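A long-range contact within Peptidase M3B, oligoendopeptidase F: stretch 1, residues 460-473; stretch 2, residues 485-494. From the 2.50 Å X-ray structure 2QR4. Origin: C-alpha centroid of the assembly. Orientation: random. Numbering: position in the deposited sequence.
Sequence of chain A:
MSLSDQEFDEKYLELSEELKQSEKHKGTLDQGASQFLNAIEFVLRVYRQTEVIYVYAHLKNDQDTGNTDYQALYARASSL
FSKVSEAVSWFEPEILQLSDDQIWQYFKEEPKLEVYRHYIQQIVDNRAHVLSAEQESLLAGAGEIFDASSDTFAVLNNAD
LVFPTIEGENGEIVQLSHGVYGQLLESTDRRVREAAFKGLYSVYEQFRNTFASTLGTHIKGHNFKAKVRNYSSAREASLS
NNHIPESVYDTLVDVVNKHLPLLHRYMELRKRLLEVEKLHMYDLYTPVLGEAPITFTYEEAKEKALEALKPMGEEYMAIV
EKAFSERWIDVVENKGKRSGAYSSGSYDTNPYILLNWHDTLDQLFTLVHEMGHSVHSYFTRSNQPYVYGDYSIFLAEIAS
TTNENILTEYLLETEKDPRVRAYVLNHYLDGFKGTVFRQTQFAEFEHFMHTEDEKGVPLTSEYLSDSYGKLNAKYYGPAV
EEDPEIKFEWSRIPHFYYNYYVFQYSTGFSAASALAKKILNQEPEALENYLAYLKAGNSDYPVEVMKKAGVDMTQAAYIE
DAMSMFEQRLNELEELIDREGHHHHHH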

ATOM      1  N   THR A 460       2.965 -10.334 -11.037  1.00 36.85           N
ATOM      2  CA  THR A 460       3.756 -10.997  -9.993  1.00 37.72           C
ATOM      3  C   THR A 460       5.244 -10.624 -10.122  1.00 43.92           C
ATOM      4  O   THR A 460       5.709 -10.244 -11.209  1.00 43.57           O
ATOM      5  CB  THR A 460       3.638 -12.517 -10.137  1.00 36.28           C
ATOM      6  OG1 THR A 460       4.191 -12.900 -11.402  1.00 42.11           O
ATOM      7  CG2 THR A 460       2.164 -12.962 -10.078  1.00 34.32           C
ATOM      8  N   SER A 461       6.010 -10.772  -9.044  1.00 35.03           N
ATOM      9  CA  SER A 461       7.454 -10.576  -9.159  1.00 41.00           C
ATOM     10  C   SER A 461       8.091 -11.446 -10.223  1.00 41.90           C
ATOM     11  O   SER A 461       9.044 -11.015 -10.882  1.00 43.38           O
ATOM     12  CB  SER A 461       8.183 -10.785  -7.835  1.00 44.17           C
ATOM     13  OG  SER A 461       7.904 -12.051  -7.303  1.00 50.82           O
ATOM     14  N   GLU A 462       7.593 -12.669 -10.391  1.00 39.80           N
ATOM     15  CA  GLU A 462       8.180 -13.554 -11.405  1.00 43.89           C
ATOM     16  C   GLU A 462       7.993 -12.930 -12.790  1.00 38.77           C
ATOM     17  O   GLU A 462       8.939 -12.795 -13.549  1.00 46.42           O
ATOM     18  CB  GLU A 462       7.578 -14.962 -11.362  1.00 37.84           C
ATOM     19  CG  GLU A 462       8.321 -16.006 -12.248  1.00 45.16           C
ATOM     20  CD  GLU A 462       7.715 -17.427 -12.150  1.00 63.90           C
ATOM     21  OE1 GLU A 462       7.288 -17.980 -13.194  1.00 70.67           O
ATOM     22  OE2 GLU A 462       7.644 -17.991 -11.028  1.00 64.11           O
ATOM     23  N   TYR A 463       6.765 -12.539 -13.107  1.00 37.30           N
ATOM     24  CA  TYR A 463       6.471 -11.991 -14.411  1.00 39.95           C
ATOM     25  C   TYR A 463       7.207 -10.671 -14.643  1.00 38.48           C
ATOM     26  O   TYR A 463       7.707 -10.406 -15.737  1.00 41.47           O
ATOM     27  CB  TYR A 463       4.975 -11.761 -14.552  1.00 33.15           C
ATOM     28  CG  TYR A 463       4.586 -11.286 -15.919  1.00 42.60           C
ATOM     29  CD1 TYR A 463       4.857 -12.061 -17.040  1.00 48.38           C
ATOM     30  CD2 TYR A 463       3.961 -10.064 -16.099  1.00 37.94           C
ATOM     31  CE1 TYR A 463       4.496 -11.635 -18.310  1.00 45.42           C
ATOM     32  CE2 TYR A 463       3.592  -9.628 -17.364  1.00 38.51           C
ATOM     33  CZ  TYR A 463       3.855 -10.420 -18.464  1.00 46.35           C
ATOM     34  OH  TYR A 463       3.499 -10.001 -19.727  1.00 43.66           O
ATOM     35  N   LEU A 464       7.260  -9.840 -13.615  1.00 36.27           N
ATOM     36  CA  LEU A 464       7.933  -8.532 -13.732  1.00 48.04           C
ATOM     37  C   LEU A 464       9.422  -8.749 -14.016  1.00 42.90           C
ATOM     38  O   LEU A 464      10.010  -8.103 -14.883  1.00 46.58           O
ATOM     39  CB  LEU A 464       7.748  -7.721 -12.448  1.00 39.16           C
ATOM     40  CG  LEU A 464       6.855  -6.476 -12.317  1.00 54.01           C
ATOM     41  CD1 LEU A 464       5.976  -6.171 -13.502  1.00 43.26           C
ATOM     42  CD2 LEU A 464       6.055  -6.543 -11.063  1.00 32.89           C
ATOM     43  N   SER A 465      10.011  -9.697 -13.299  1.00 37.00           N
ATOM     44  CA  SER A 465      11.439  -9.951 -13.379  1.00 39.45           C
ATOM     45  C   SER A 465      11.852 -10.589 -14.689  1.00 44.70           C
ATOM     46  O   SER A 465      12.787 -10.110 -15.330  1.00 50.30           O
ATOM     47  CB  SER A 465      11.893 -10.768 -12.180  1.00 43.66           C
ATOM     48  OG  SER A 465      11.452 -10.127 -10.986  1.00 41.73           O
ATOM     49  N   ASP A 466      11.147 -11.637 -15.109  1.00 40.18           N
ATOM     50  CA  ASP A 466      11.391 -12.228 -16.431  1.00 41.37           C
ATOM     51  C   ASP A 466      11.225 -11.178 -17.539  1.00 45.58           C
ATOM     52  O   ASP A 466      11.989 -11.155 -18.503  1.00 38.31           O
ATOM     53  CB  ASP A 466      10.451 -13.423 -16.699  1.00 44.19           C
ATOM     54  CG  ASP A 466      10.675 -14.595 -15.724  1.00 69.73           C
ATOM     55  OD1 ASP A 466       9.827 -15.527 -15.690  1.00 74.26           O
ATOM     56  OD2 ASP A 466      11.688 -14.590 -14.983  1.00 65.66           O
ATOM     57  N   SER A 467      10.216 -10.317 -17.405  1.00 40.84           N
ATOM     58  CA  SER A 467       9.961  -9.287 -18.393  1.00 39.51           C
ATOM     59  C   SER A 467      11.101  -8.281 -18.394  1.00 44.75           C
ATOM     60  O   SER A 467      11.641  -7.937 -19.446  1.00 45.11           O
ATOM     61  CB  SER A 467       8.637  -8.599 -18.094  1.00 39.95           C
ATOM     62  OG  SER A 467       7.572  -9.474 -18.380  1.00 44.70           O
ATOM     63  N   TYR A 468      11.483  -7.831 -17.206  1.00 37.01           N
ATOM     64  CA  TYR A 468      12.573  -6.867 -17.089  1.00 42.51           C
ATOM     65  C   TYR A 468      13.897  -7.451 -17.566  1.00 44.66           C
ATOM     66  O   TYR A 468      14.636  -6.809 -18.318  1.00 42.02           O
ATOM     67  CB  TYR A 468      12.711  -6.344 -15.661  1.00 41.59           C
ATOM     68  CG  TYR A 468      13.625  -5.159 -15.572  1.00 41.72           C
ATOM     69  CD1 TYR A 468      13.139  -3.872 -15.738  1.00 46.41           C
ATOM     70  CD2 TYR A 468      14.973  -5.322 -15.341  1.00 43.62           C
ATOM     71  CE1 TYR A 468      13.975  -2.784 -15.672  1.00 45.11           C
ATOM     72  CE2 TYR A 468      15.821  -4.236 -15.259  1.00 42.35           C
ATOM     73  CZ  TYR A 468      15.322  -2.975 -15.436  1.00 52.91           C
ATOM     74  OH  TYR A 468      16.177  -1.901 -15.362  1.00 53.43           O
ATOM     75  N   GLY A 469      14.195  -8.675 -17.146  1.00 41.86           N
ATOM     76  CA  GLY A 469      15.364  -9.376 -17.688  1.00 37.43           C
ATOM     77  C   GLY A 469      15.428  -9.372 -19.210  1.00 44.19           C
ATOM     78  O   GLY A 469      16.489  -9.121 -19.794  1.00 39.10           O
ATOM     79  N   LYS A 470      14.301  -9.637 -19.869  1.00 38.27           N
ATOM     80  CA  LYS A 470      14.302  -9.697 -21.337  1.00 42.09           C
ATOM     81  C   LYS A 470      14.544  -8.337 -21.974  1.00 48.91           C
ATOM     82  O   LYS A 470      15.292  -8.224 -22.950  1.00 47.16           O
ATOM     83  CB  LYS A 470      13.002 -10.302 -21.870  1.00 44.00           C
ATOM     84  CG  LYS A 470      12.992 -11.813 -21.807  1.00 44.72           C
ATOM     85  CD  LYS A 470      11.583 -12.392 -21.775  1.00 58.19           C
ATOM     86  CE  LYS A 470      11.669 -13.912 -21.551  1.00 53.29           C
ATOM     87  NZ  LYS A 470      10.459 -14.608 -22.043  1.00 59.96           N
ATOM     88  N   LEU A 471      13.913  -7.311 -21.409  1.00 46.45           N
ATOM     89  CA  LEU A 471      14.008  -5.952 -21.929  1.00 47.83           C
ATOM     90  C   LEU A 471      15.448  -5.473 -21.776  1.00 49.60           C
ATOM     91  O   LEU A 471      16.004  -4.828 -22.667  1.00 46.22           O
ATOM     92  CB  LEU A 471      13.047  -5.026 -21.169  1.00 47.85           C
ATOM     93  CG  LEU A 471      12.916  -3.564 -21.594  1.00 50.58           C
ATOM     94  CD1 LEU A 471      12.260  -3.448 -22.951  1.00 51.88           C
ATOM     95  CD2 LEU A 471      12.116  -2.781 -20.563  1.00 45.73           C
ATOM     96  N   ASN A 472      16.063  -5.823 -20.654  1.00 42.99           N
ATOM     97  CA  ASN A 472      17.444  -5.438 -20.416  1.00 46.77           C
ATOM     98  C   ASN A 472      18.383  -6.020 -21.473  1.00 50.11           C
ATOM     99  O   ASN A 472      19.268  -5.325 -21.975  1.00 37.77           O
ATOM    100  CB  ASN A 472      17.894  -5.860 -19.017  1.00 45.51           C
ATOM    101  CG  ASN A 472      19.075  -5.040 -18.517  1.00 50.51           C
ATOM    102  OD1 ASN A 472      18.937  -3.877 -18.155  1.00 44.58           O
ATOM    103  ND2 ASN A 472      20.238  -5.649 -18.497  1.00 42.39           N
ATOM    104  N   ALA A 473      18.167  -7.286 -21.818  1.00 38.40           N
ATOM    105  CA  ALA A 473      19.015  -7.996 -22.775  1.00 39.73           C
ATOM    106  C   ALA A 473      18.821  -7.430 -24.168  1.00 44.58           C
ATOM    107  O   ALA A 473      19.776  -7.334 -24.936  1.00 49.17           O
ATOM    108  CB  ALA A 473      18.701  -9.509 -22.761  1.00 30.57           C
ATOM    109  N   GLU A 485      20.965 -11.194 -11.450  1.00 43.07           N
ATOM    110  CA  GLU A 485      20.613 -10.191 -10.456  1.00 32.28           C
ATOM    111  C   GLU A 485      19.797  -9.056 -11.064  1.00 38.99           C
ATOM    112  O   GLU A 485      18.915  -8.491 -10.412  1.00 42.23           O
ATOM    113  CB  GLU A 485      21.873  -9.652  -9.786  1.00 41.94           C
ATOM    114  CG  GLU A 485      22.599 -10.667  -8.885  1.00 42.81           C
ATOM    115  CD  GLU A 485      23.576 -11.562  -9.626  1.00 40.22           C
ATOM    116  OE1 GLU A 485      23.713 -11.445 -10.866  1.00 44.09           O
ATOM    117  OE2 GLU A 485      24.222 -12.381  -8.952  1.00 47.84           O
ATOM    118  N   ILE A 486      20.072  -8.728 -12.320  1.00 37.46           N
ATOM    119  CA  ILE A 486      19.493  -7.521 -12.897  1.00 36.43           C
ATOM    120  C   ILE A 486      18.017  -7.689 -13.226  1.00 39.87           C
ATOM    121  O   ILE A 486      17.341  -6.725 -13.544  1.00 48.14           O
ATOM    122  CB  ILE A 486      20.256  -7.055 -14.152  1.00 37.49           C
ATOM    123  CG1 ILE A 486      20.151  -5.542 -14.278  1.00 48.58           C
ATOM    124  CG2 ILE A 486      19.731  -7.738 -15.403  1.00 28.66           C
ATOM    125  CD1 ILE A 486      21.006  -4.809 -13.259  1.00 37.30           C
ATOM    126  N   LYS A 487      17.512  -8.914 -13.155  1.00 47.91           N
ATOM    127  CA  LYS A 487      16.077  -9.133 -13.336  1.00 49.57           C
ATOM    128  C   LYS A 487      15.254  -8.412 -12.260  1.00 45.07           C
ATOM    129  O   LYS A 487      14.062  -8.173 -12.446  1.00 43.50           O
ATOM    130  CB  LYS A 487      15.743 -10.629 -13.329  1.00 42.16           C
ATOM    131  CG  LYS A 487      16.401 -11.402 -14.439  1.00 56.00           C
ATOM    132  CD  LYS A 487      16.215 -12.895 -14.259  1.00 58.81           C
ATOM    133  CE  LYS A 487      14.781 -13.292 -14.444  1.00 67.60           C
ATOM    134  NZ  LYS A 487      14.676 -14.752 -14.738  1.00 78.37           N
ATOM    135  N   PHE A 488      15.887  -8.064 -11.141  1.00 44.66           N
ATOM    136  CA  PHE A 488      15.155  -7.479 -10.014  1.00 42.43           C
ATOM    137  C   PHE A 488      15.333  -5.971  -9.909  1.00 49.04           C
ATOM    138  O   PHE A 488      14.723  -5.321  -9.055  1.00 49.27           O
ATOM    139  CB  PHE A 488      15.553  -8.173  -8.707  1.00 44.17           C
ATOM    140  CG  PHE A 488      15.537  -9.679  -8.802  1.00 38.01           C
ATOM    141  CD1 PHE A 488      14.335 -10.367  -8.990  1.00 36.74           C
ATOM    142  CD2 PHE A 488      16.714 -10.404  -8.728  1.00 40.59           C
ATOM    143  CE1 PHE A 488      14.306 -11.754  -9.080  1.00 39.57           C
ATOM    144  CE2 PHE A 488      16.699 -11.811  -8.820  1.00 45.57           C
ATOM    145  CZ  PHE A 488      15.496 -12.479  -8.993  1.00 39.57           C
ATOM    146  N   GLU A 489      16.141  -5.402 -10.798  1.00 42.77           N
ATOM    147  CA  GLU A 489      16.341  -3.948 -10.783  1.00 47.93           C
ATOM    148  C   GLU A 489      15.036  -3.115 -10.806  1.00 38.19           C
ATOM    149  O   GLU A 489      14.986  -2.068 -10.187  1.00 43.25           O
ATOM    150  CB  GLU A 489      17.302  -3.494 -11.898  1.00 39.71           C
ATOM    151  CG  GLU A 489      17.567  -1.984 -11.894  1.00 40.53           C
ATOM    152  CD  GLU A 489      18.613  -1.561 -12.906  1.00 51.28           C
ATOM    153  OE1 GLU A 489      19.477  -0.723 -12.556  1.00 49.29           O
ATOM    154  OE2 GLU A 489      18.579  -2.070 -14.050  1.00 50.30           O
ATOM    155  N   TRP A 490      13.984  -3.573 -11.489  1.00 40.28           N
ATOM    156  CA  TRP A 490      12.725  -2.795 -11.542  1.00 39.90           C
ATOM    157  C   TRP A 490      12.268  -2.368 -10.155  1.00 44.27           C
ATOM    158  O   TRP A 490      11.587  -1.349 -10.008  1.00 42.75           O
ATOM    159  CB  TRP A 490      11.590  -3.575 -12.221  1.00 33.04           C
ATOM    160  CG  TRP A 490      11.326  -4.868 -11.546  1.00 44.62           C
ATOM    161  CD1 TRP A 490      11.864  -6.091 -11.859  1.00 36.80           C
ATOM    162  CD2 TRP A 490      10.485  -5.076 -10.407  1.00 39.28           C
ATOM    163  NE1 TRP A 490      11.407  -7.047 -10.975  1.00 42.19           N
ATOM    164  CE2 TRP A 490      10.559  -6.448 -10.075  1.00 41.00           C
ATOM    165  CE3 TRP A 490       9.683  -4.232  -9.628  1.00 38.94           C
ATOM    166  CZ2 TRP A 490       9.856  -6.998  -9.000  1.00 35.66           C
ATOM    167  CZ3 TRP A 490       8.981  -4.781  -8.557  1.00 35.90           C
ATOM    168  CH2 TRP A 490       9.078  -6.149  -8.254  1.00 42.46           C
ATOM    169  N   SER A 491      12.662  -3.136  -9.140  1.00 35.90           N
ATOM    170  CA  SER A 491      12.123  -2.963  -7.806  1.00 38.62           C
ATOM    171  C   SER A 491      12.824  -1.883  -6.987  1.00 41.30           C
ATOM    172  O   SER A 491      12.358  -1.528  -5.908  1.00 47.19           O
ATOM    173  CB  SER A 491      12.136  -4.299  -7.043  1.00 45.54           C
ATOM    174  OG  SER A 491      13.454  -4.688  -6.682  1.00 43.51           O
ATOM    175  N   ARG A 492      13.936  -1.359  -7.483  1.00 40.28           N
ATOM    176  CA  ARG A 492      14.671  -0.362  -6.711  1.00 49.89           C
ATOM    177  C   ARG A 492      14.598   1.040  -7.318  1.00 45.09           C
ATOM    178  O   ARG A 492      15.172   1.988  -6.779  1.00 45.42           O
ATOM    179  CB  ARG A 492      16.122  -0.791  -6.495  1.00 51.74           C
ATOM    180  CG  ARG A 492      16.920  -0.950  -7.769  1.00 48.58           C
ATOM    181  CD  ARG A 492      18.313  -1.552  -7.498  1.00 44.73           C
ATOM    182  NE  ARG A 492      19.302  -0.529  -7.202  1.00 53.86           N
ATOM    183  CZ  ARG A 492      19.998   0.132  -8.124  1.00 64.91           C
ATOM    184  NH1 ARG A 492      20.867   1.061  -7.747  1.00 57.89           N
ATOM    185  NH2 ARG A 492      19.825  -0.125  -9.419  1.00 60.72           N
ATOM    186  N   ILE A 493      13.845   1.172  -8.406  1.00 42.46           N
ATOM    187  CA  ILE A 493      13.740   2.438  -9.148  1.00 44.30           C
ATOM    188  C   ILE A 493      12.562   3.296  -8.670  1.00 40.97           C
ATOM    189  O   ILE A 493      11.422   3.005  -8.981  1.00 48.62           O
ATOM    190  CB  ILE A 493      13.585   2.141 -10.643  1.00 42.47           C
ATOM    191  CG1 ILE A 493      14.853   1.440 -11.154  1.00 43.21           C
ATOM    192  CG2 ILE A 493      13.303   3.414 -11.422  1.00 35.77           C
ATOM    193  CD1 ILE A 493      14.725   0.952 -12.560  1.00 62.64           C
ATOM    194  N   PRO A 494      12.848   4.361  -7.911  1.00 36.94           N
ATOM    195  CA  PRO A 494      11.832   5.259  -7.326  1.00 47.08           C
ATOM    196  C   PRO A 494      10.895   5.862  -8.379  1.00 41.84           C
ATOM    197  O   PRO A 494       9.725   6.137  -8.094  1.00 45.52           O
ATOM    198  CB  PRO A 494      12.669   6.394  -6.682  1.00 37.60           C
ATOM    199  CG  PRO A 494      14.056   5.840  -6.535  1.00 39.62           C
ATOM    200  CD  PRO A 494      14.228   4.800  -7.617  1.00 43.28           C
TER
HETATM  201  O   HOH W   1      19.717  -2.166 -16.249  1.00 40.87           O

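Tryptophan and tyrosine often anchor a long-range contact, because each pairs a broad apolar surface with one polar atom that needs a partner. Helix 461-473 packs mainly against the 3-10 segment 485-491, and the two stretches together bury 581 Å², both sides summed. Trp490 covers the most surface. Its CB points sideways, but chi1 in the p well brings the indole to the helix, where Leu464 CB lies over one face, 3.9 Å from Trp490 CE2. At the ring edge, Trp490 NE1 donates to Ser465 OG (3.1 Å), so the buried indole nitrogen is satisfied; that small hydroxyl in turn donates to Ser461 O (2.6 Å), one helical turn back. Tyr468, whose CA-to-CB bond points toward the other stretch and whose chi1 is t, offers its ring face to the edge of Trp490, the planes inclined at 61°. Its hydroxyl reaches past this packing to donate to Glu489 OE2, and the short 2.7 Å separation of Tyr468 OH and Glu489 OE2 suits a carboxylate acceptor. A water bridges the same oxygen to Asn472 OD1. Lys487 closes the more open flank: its aliphatic chain passes Gly469, where a CB would clash with Lys487 CG, and Lys487 NZ forms a salt bridge with Asp466 OD2 at 3.0 Å.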